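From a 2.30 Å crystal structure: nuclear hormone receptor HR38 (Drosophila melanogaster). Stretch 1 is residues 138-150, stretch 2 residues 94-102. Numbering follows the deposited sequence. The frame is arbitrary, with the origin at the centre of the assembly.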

ATOM      1  N   SER A 138       9.133   2.673  11.496  1.00 43.21           N
ATOM      2  CA  SER A 138       8.215   2.201  12.522  1.00 43.36           C
ATOM      3  C   SER A 138       7.860   0.726  12.272  1.00 43.13           C
ATOM      4  O   SER A 138       7.896  -0.093  13.196  1.00 42.43           O
ATOM      5  CB  SER A 138       6.939   3.057  12.524  1.00 44.24           C
ATOM      6  OG  SER A 138       5.995   2.599  13.490  1.00 46.68           O
ATOM      7  N   LEU A 139       7.521   0.393  11.024  1.00 41.75           N
ATOM      8  CA  LEU A 139       7.165  -0.983  10.661  1.00 40.81           C
ATOM      9  C   LEU A 139       8.276  -1.974  10.991  1.00 40.86           C
ATOM     10  O   LEU A 139       8.042  -3.021  11.598  1.00 38.24           O
ATOM     11  CB  LEU A 139       6.863  -1.090   9.164  1.00 38.16           C
ATOM     12  CG  LEU A 139       5.614  -0.409   8.606  1.00 37.24           C
ATOM     13  CD1 LEU A 139       5.625  -0.505   7.089  1.00 34.15           C
ATOM     14  CD2 LEU A 139       4.369  -1.054   9.188  1.00 34.11           C
ATOM     15  N   HIS A 140       9.487  -1.627  10.578  1.00 42.13           N
ATOM     16  CA  HIS A 140      10.646  -2.469  10.795  1.00 44.73           C
ATOM     17  C   HIS A 140      11.089  -2.590  12.251  1.00 45.81           C
ATOM     18  O   HIS A 140      11.710  -3.583  12.627  1.00 46.16           O
ATOM     19  CB  HIS A 140      11.777  -1.975   9.901  1.00 45.85           C
ATOM     20  CG  HIS A 140      11.411  -1.968   8.448  1.00 49.23           C
ATOM     21  ND1 HIS A 140      10.967  -3.099   7.792  1.00 49.14           N
ATOM     22  CD2 HIS A 140      11.362  -0.963   7.540  1.00 49.22           C
ATOM     23  CE1 HIS A 140      10.659  -2.789   6.545  1.00 50.44           C
ATOM     24  NE2 HIS A 140      10.890  -1.499   6.367  1.00 50.34           N
ATOM     25  N   ASN A 141      10.769  -1.590  13.072  1.00 46.62           N
ATOM     26  CA  ASN A 141      11.126  -1.653  14.483  1.00 47.26           C
ATOM     27  C   ASN A 141      10.290  -2.741  15.121  1.00 46.67           C
ATOM     28  O   ASN A 141      10.767  -3.485  15.977  1.00 48.09           O
ATOM     29  CB  ASN A 141      10.859  -0.318  15.190  1.00 48.43           C
ATOM     30  CG  ASN A 141      11.953   0.699  14.933  1.00 51.25           C
ATOM     31  OD1 ASN A 141      13.147   0.384  15.022  1.00 51.88           O
ATOM     32  ND2 ASN A 141      11.556   1.930  14.622  1.00 52.31           N
ATOM     33  N   LEU A 142       9.037  -2.824  14.694  1.00 45.24           N
ATOM     34  CA  LEU A 142       8.116  -3.823  15.198  1.00 44.98           C
ATOM     35  C   LEU A 142       8.450  -5.194  14.614  1.00 45.96           C
ATOM     36  O   LEU A 142       8.105  -6.227  15.192  1.00 46.96           O
ATOM     37  CB  LEU A 142       6.689  -3.446  14.815  1.00 44.56           C
ATOM     38  CG  LEU A 142       5.621  -4.482  15.148  1.00 45.36           C
ATOM     39  CD1 LEU A 142       5.630  -4.731  16.642  1.00 45.74           C
ATOM     40  CD2 LEU A 142       4.254  -3.997  14.691  1.00 45.87           C
ATOM     41  N   GLU A 143       9.132  -5.196  13.471  1.00 45.75           N
ATOM     42  CA  GLU A 143       9.495  -6.432  12.786  1.00 46.44           C
ATOM     43  C   GLU A 143       8.240  -7.213  12.410  1.00 45.02           C
ATOM     44  O   GLU A 143       7.612  -7.864  13.253  1.00 43.80           O
ATOM     45  CB  GLU A 143      10.408  -7.296  13.658  1.00 49.02           C
ATOM     46  CG  GLU A 143      11.807  -6.722  13.835  1.00 53.81           C
ATOM     47  CD  GLU A 143      12.662  -7.538  14.800  1.00 57.20           C
ATOM     48  OE1 GLU A 143      13.875  -7.244  14.916  1.00 58.54           O
ATOM     49  OE2 GLU A 143      12.120  -8.467  15.445  1.00 59.27           O
ATOM     50  N   ILE A 144       7.886  -7.127  11.131  1.00 42.48           N
ATOM     51  CA  ILE A 144       6.714  -7.799  10.595  1.00 39.92           C
ATOM     52  C   ILE A 144       7.163  -8.771   9.505  1.00 38.12           C
ATOM     53  O   ILE A 144       7.775  -8.359   8.518  1.00 36.13           O
ATOM     54  CB  ILE A 144       5.724  -6.760  10.003  1.00 40.41           C
ATOM     55  CG1 ILE A 144       5.292  -5.779  11.102  1.00 40.47           C
ATOM     56  CG2 ILE A 144       4.514  -7.462   9.390  1.00 39.52           C
ATOM     57  CD1 ILE A 144       4.504  -4.580  10.603  1.00 39.90           C
ATOM     58  N   ASP A 145       6.882 -10.061   9.690  1.00 36.69           N
ATOM     59  CA  ASP A 145       7.266 -11.046   8.680  1.00 35.68           C
ATOM     60  C   ASP A 145       6.318 -10.953   7.480  1.00 34.08           C
ATOM     61  O   ASP A 145       5.265 -10.306   7.554  1.00 32.77           O
ATOM     62  CB  ASP A 145       7.277 -12.475   9.260  1.00 36.82           C
ATOM     63  CG  ASP A 145       5.967 -12.859   9.934  1.00 39.61           C
ATOM     64  OD1 ASP A 145       4.881 -12.444   9.468  1.00 39.90           O
ATOM     65  OD2 ASP A 145       6.028 -13.604  10.933  1.00 41.30           O
ATOM     66  N   ILE A 146       6.696 -11.594   6.377  1.00 32.56           N
ATOM     67  CA  ILE A 146       5.903 -11.543   5.160  1.00 31.78           C
ATOM     68  C   ILE A 146       4.454 -12.004   5.326  1.00 30.78           C
ATOM     69  O   ILE A 146       3.546 -11.420   4.736  1.00 29.86           O
ATOM     70  CB  ILE A 146       6.606 -12.326   4.020  1.00 34.15           C
ATOM     71  CG1 ILE A 146       6.064 -11.844   2.676  1.00 36.14           C
ATOM     72  CG2 ILE A 146       6.405 -13.835   4.182  1.00 33.13           C
ATOM     73  CD1 ILE A 146       6.891 -12.303   1.488  1.00 38.16           C
ATOM     74  N   SER A 147       4.228 -13.020   6.150  1.00 29.41           N
ATOM     75  CA  SER A 147       2.872 -13.519   6.378  1.00 29.69           C
ATOM     76  C   SER A 147       2.014 -12.483   7.111  1.00 30.19           C
ATOM     77  O   SER A 147       0.836 -12.296   6.799  1.00 30.39           O
ATOM     78  CB  SER A 147       2.897 -14.801   7.223  1.00 29.75           C
ATOM     79  OG  SER A 147       3.663 -15.819   6.614  1.00 31.39           O
ATOM     80  N   ALA A 148       2.598 -11.832   8.110  1.00 29.33           N
ATOM     81  CA  ALA A 148       1.861 -10.844   8.871  1.00 29.66           C
ATOM     82  C   ALA A 148       1.610  -9.629   7.983  1.00 30.27           C
ATOM     83  O   ALA A 148       0.537  -9.038   8.026  1.00 29.99           O
ATOM     84  CB  ALA A 148       2.643 -10.446  10.130  1.00 26.56           C
ATOM     85  N   PHE A 149       2.591  -9.277   7.157  1.00 29.85           N
ATOM     86  CA  PHE A 149       2.431  -8.118   6.289  1.00 29.20           C
ATOM     87  C   PHE A 149       1.324  -8.313   5.265  1.00 28.44           C
ATOM     88  O   PHE A 149       0.526  -7.401   5.023  1.00 26.24           O
ATOM     89  CB  PHE A 149       3.725  -7.793   5.553  1.00 28.18           C
ATOM     90  CG  PHE A 149       3.629  -6.563   4.714  1.00 28.90           C
ATOM     91  CD1 PHE A 149       3.441  -5.317   5.309  1.00 29.59           C
ATOM     92  CD2 PHE A 149       3.643  -6.649   3.327  1.00 27.38           C
ATOM     93  CE1 PHE A 149       3.264  -4.176   4.527  1.00 30.83           C
ATOM     94  CE2 PHE A 149       3.468  -5.521   2.540  1.00 27.60           C
ATOM     95  CZ  PHE A 149       3.275  -4.283   3.131  1.00 29.19           C
ATOM     96  N   ALA A 150       1.290  -9.498   4.660  1.00 27.81           N
ATOM     97  CA  ALA A 150       0.282  -9.810   3.661  1.00 28.33           C
ATOM     98  C   ALA A 150      -1.108  -9.603   4.275  1.00 29.91           C
ATOM     99  O   ALA A 150      -2.002  -9.039   3.631  1.00 30.50           O
ATOM    100  CB  ALA A 150       0.449 -11.248   3.167  1.00 27.12           C
TER
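Stretch 2, residues 94-102: VLRLAYRAR

Stretch 2 enters already helical at Val94, stays so to Arg100 and leaves helical phi/psi at Ala101. It runs nearly antiparallel to helix 146-150 (axes 12.4 Å apart at closest approach, signed crossing angle 162°) and lies at 59° to helix 138-142, whose axis comes within 9.7 Å. The backbones are nearest at Leu139 and Tyr99, with 6.7 Å between their CA atoms.

Aromatic contact centres on Tyr99, which is trans about chi1 (t) and fits its side chain among Leu139, His140, Ile146 and Phe149. Its ring stacks face to face on that of Phe149, planes at 7° and centroids 3.7 Å apart; Tyr99 CD2 lies 3.4 Å from Phe149 CD2.

Hydrogen bonds join side chains to backbone carbonyls. The Tyr99 hydroxyl, at the edge of the stacked ring, donates to Ile144 O in the loop between the two helices of stretch 1 (OH to O 2.6 Å), tying the side chain to backbone just ahead of the Asp145 N-cap. His140 NE2 makes weak bonds to Ala101 O (3.0 Å) and Ala98 O (3.4 Å) around the end of the helix, Ala98 in its last turn and Ala101 just beyond it.

Apolar packing brings Leu139 CD1 to 3.9 Å from Ala98 CB and 4.3 Å from Leu95 CD1. Leu95 CG, in turn, approaches Phe149 CE1 to 3.4 Å, while Arg96 CA lies at the Phe149 ring edge, 4.0 Å from CZ of that ring.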

ATOM      1  N   VAL A  94       1.226   3.241  -0.161  1.00 26.50           N
ATOM      2  CA  VAL A  94       2.127   3.720   0.877  1.00 27.18           C
ATOM      3  C   VAL A  94       2.630   2.592   1.774  1.00 27.85           C
ATOM      4  O   VAL A  94       3.804   2.570   2.154  1.00 28.24           O
ATOM      5  CB  VAL A  94       1.441   4.821   1.724  1.00 27.11           C
ATOM      6  CG1 VAL A  94       2.336   5.255   2.851  1.00 27.21           C
ATOM      7  CG2 VAL A  94       1.136   6.031   0.835  1.00 25.70           C
ATOM      8  N   LEU A  95       1.753   1.645   2.090  1.00 28.25           N
ATOM      9  CA  LEU A  95       2.122   0.520   2.937  1.00 29.66           C
ATOM     10  C   LEU A  95       3.207  -0.337   2.286  1.00 30.69           C
ATOM     11  O   LEU A  95       4.194  -0.682   2.934  1.00 31.58           O
ATOM     12  CB  LEU A  95       0.895  -0.342   3.252  1.00 28.26           C
ATOM     13  CG  LEU A  95       1.175  -1.526   4.187  1.00 29.95           C
ATOM     14  CD1 LEU A  95       1.644  -1.011   5.539  1.00 28.42           C
ATOM     15  CD2 LEU A  95      -0.076  -2.378   4.343  1.00 27.39           C
ATOM     16  N   ARG A  96       3.036  -0.677   1.012  1.00 30.95           N
ATOM     17  CA  ARG A  96       4.029  -1.493   0.319  1.00 31.86           C
ATOM     18  C   ARG A  96       5.327  -0.738   0.182  1.00 33.26           C
ATOM     19  O   ARG A  96       6.416  -1.295   0.363  1.00 33.54           O
ATOM     20  CB  ARG A  96       3.524  -1.914  -1.066  1.00 32.71           C
ATOM     21  CG  ARG A  96       2.703  -3.203  -1.010  1.00 35.19           C
ATOM     22  CD  ARG A  96       1.557  -3.182  -1.978  1.00 37.68           C
ATOM     23  NE  ARG A  96       1.931  -3.676  -3.295  1.00 40.75           N
ATOM     24  CZ  ARG A  96       1.876  -4.954  -3.658  1.00 40.65           C
ATOM     25  NH1 ARG A  96       1.465  -5.877  -2.796  1.00 38.68           N
ATOM     26  NH2 ARG A  96       2.203  -5.303  -4.897  1.00 40.19           N
ATOM     27  N   LEU A  97       5.206   0.541  -0.136  1.00 33.91           N
ATOM     28  CA  LEU A  97       6.369   1.386  -0.296  1.00 33.50           C
ATOM     29  C   LEU A  97       7.180   1.417   0.990  1.00 32.67           C
ATOM     30  O   LEU A  97       8.385   1.190   0.969  1.00 31.07           O
ATOM     31  CB  LEU A  97       5.931   2.802  -0.673  1.00 34.52           C
ATOM     32  CG  LEU A  97       7.035   3.844  -0.807  1.00 34.03           C
ATOM     33  CD1 LEU A  97       8.136   3.318  -1.714  1.00 34.36           C
ATOM     34  CD2 LEU A  97       6.429   5.134  -1.357  1.00 34.97           C
ATOM     35  N   ALA A  98       6.507   1.687   2.106  1.00 31.93           N
ATOM     36  CA  ALA A  98       7.171   1.773   3.400  1.00 31.78           C
ATOM     37  C   ALA A  98       7.757   0.448   3.870  1.00 32.52           C
ATOM     38  O   ALA A  98       8.831   0.425   4.473  1.00 32.16           O
ATOM     39  CB  ALA A  98       6.210   2.314   4.444  1.00 31.26           C
ATOM     40  N   TYR A  99       7.059  -0.652   3.596  1.00 33.14           N
ATOM     41  CA  TYR A  99       7.526  -1.975   4.003  1.00 33.23           C
ATOM     42  C   TYR A  99       8.837  -2.372   3.333  1.00 34.35           C
ATOM     43  O   TYR A  99       9.752  -2.871   3.987  1.00 33.29           O
ATOM     44  CB  TYR A  99       6.480  -3.028   3.675  1.00 34.47           C
ATOM     45  CG  TYR A  99       6.793  -4.393   4.252  1.00 35.23           C
ATOM     46  CD1 TYR A  99       6.999  -4.552   5.621  1.00 35.37           C
ATOM     47  CD2 TYR A  99       6.857  -5.524   3.440  1.00 34.74           C
ATOM     48  CE1 TYR A  99       7.254  -5.801   6.171  1.00 36.28           C
ATOM     49  CE2 TYR A  99       7.117  -6.785   3.979  1.00 34.68           C
ATOM     50  CZ  TYR A  99       7.313  -6.913   5.348  1.00 35.36           C
ATOM     51  OH  TYR A  99       7.576  -8.140   5.912  1.00 36.18           O
ATOM     52  N   ARG A 100       8.911  -2.137   2.026  1.00 35.01           N
ATOM     53  CA  ARG A 100      10.078  -2.476   1.217  1.00 36.64           C
ATOM     54  C   ARG A 100      11.278  -1.553   1.439  1.00 36.41           C
ATOM     55  O   ARG A 100      12.422  -1.982   1.344  1.00 33.72           O
ATOM     56  CB  ARG A 100       9.688  -2.449  -0.256  1.00 38.30           C
ATOM     57  CG  ARG A 100      10.408  -3.466  -1.122  1.00 42.55           C
ATOM     58  CD  ARG A 100       9.865  -3.359  -2.528  1.00 46.95           C
ATOM     59  NE  ARG A 100      10.158  -4.507  -3.378  1.00 51.54           N
ATOM     60  CZ  ARG A 100      11.380  -4.955  -3.631  1.00 52.97           C
ATOM     61  NH1 ARG A 100      12.430  -4.363  -3.089  1.00 55.45           N
ATOM     62  NH2 ARG A 100      11.552  -5.969  -4.463  1.00 55.91           N
ATOM     63  N   ALA A 101      11.010  -0.282   1.726  1.00 38.03           N
ATOM     64  CA  ALA A 101      12.074   0.686   1.950  1.00 38.94           C
ATOM     65  C   ALA A 101      12.923   0.306   3.159  1.00 40.32           C
ATOM     66  O   ALA A 101      12.400  -0.110   4.197  1.00 40.38           O
ATOM     67  CB  ALA A 101      11.481   2.075   2.145  1.00 37.22           C
ATOM     68  N   ARG A 102      14.236   0.443   3.022  1.00 42.14           N
ATOM     69  CA  ARG A 102      15.137   0.125   4.124  1.00 44.87           C
ATOM     70  C   ARG A 102      15.785   1.397   4.673  1.00 46.47           C
ATOM     71  O   ARG A 102      15.991   2.372   3.940  1.00 44.80           O
ATOM     72  CB  ARG A 102      16.203  -0.867   3.663  1.00 44.94           C
TER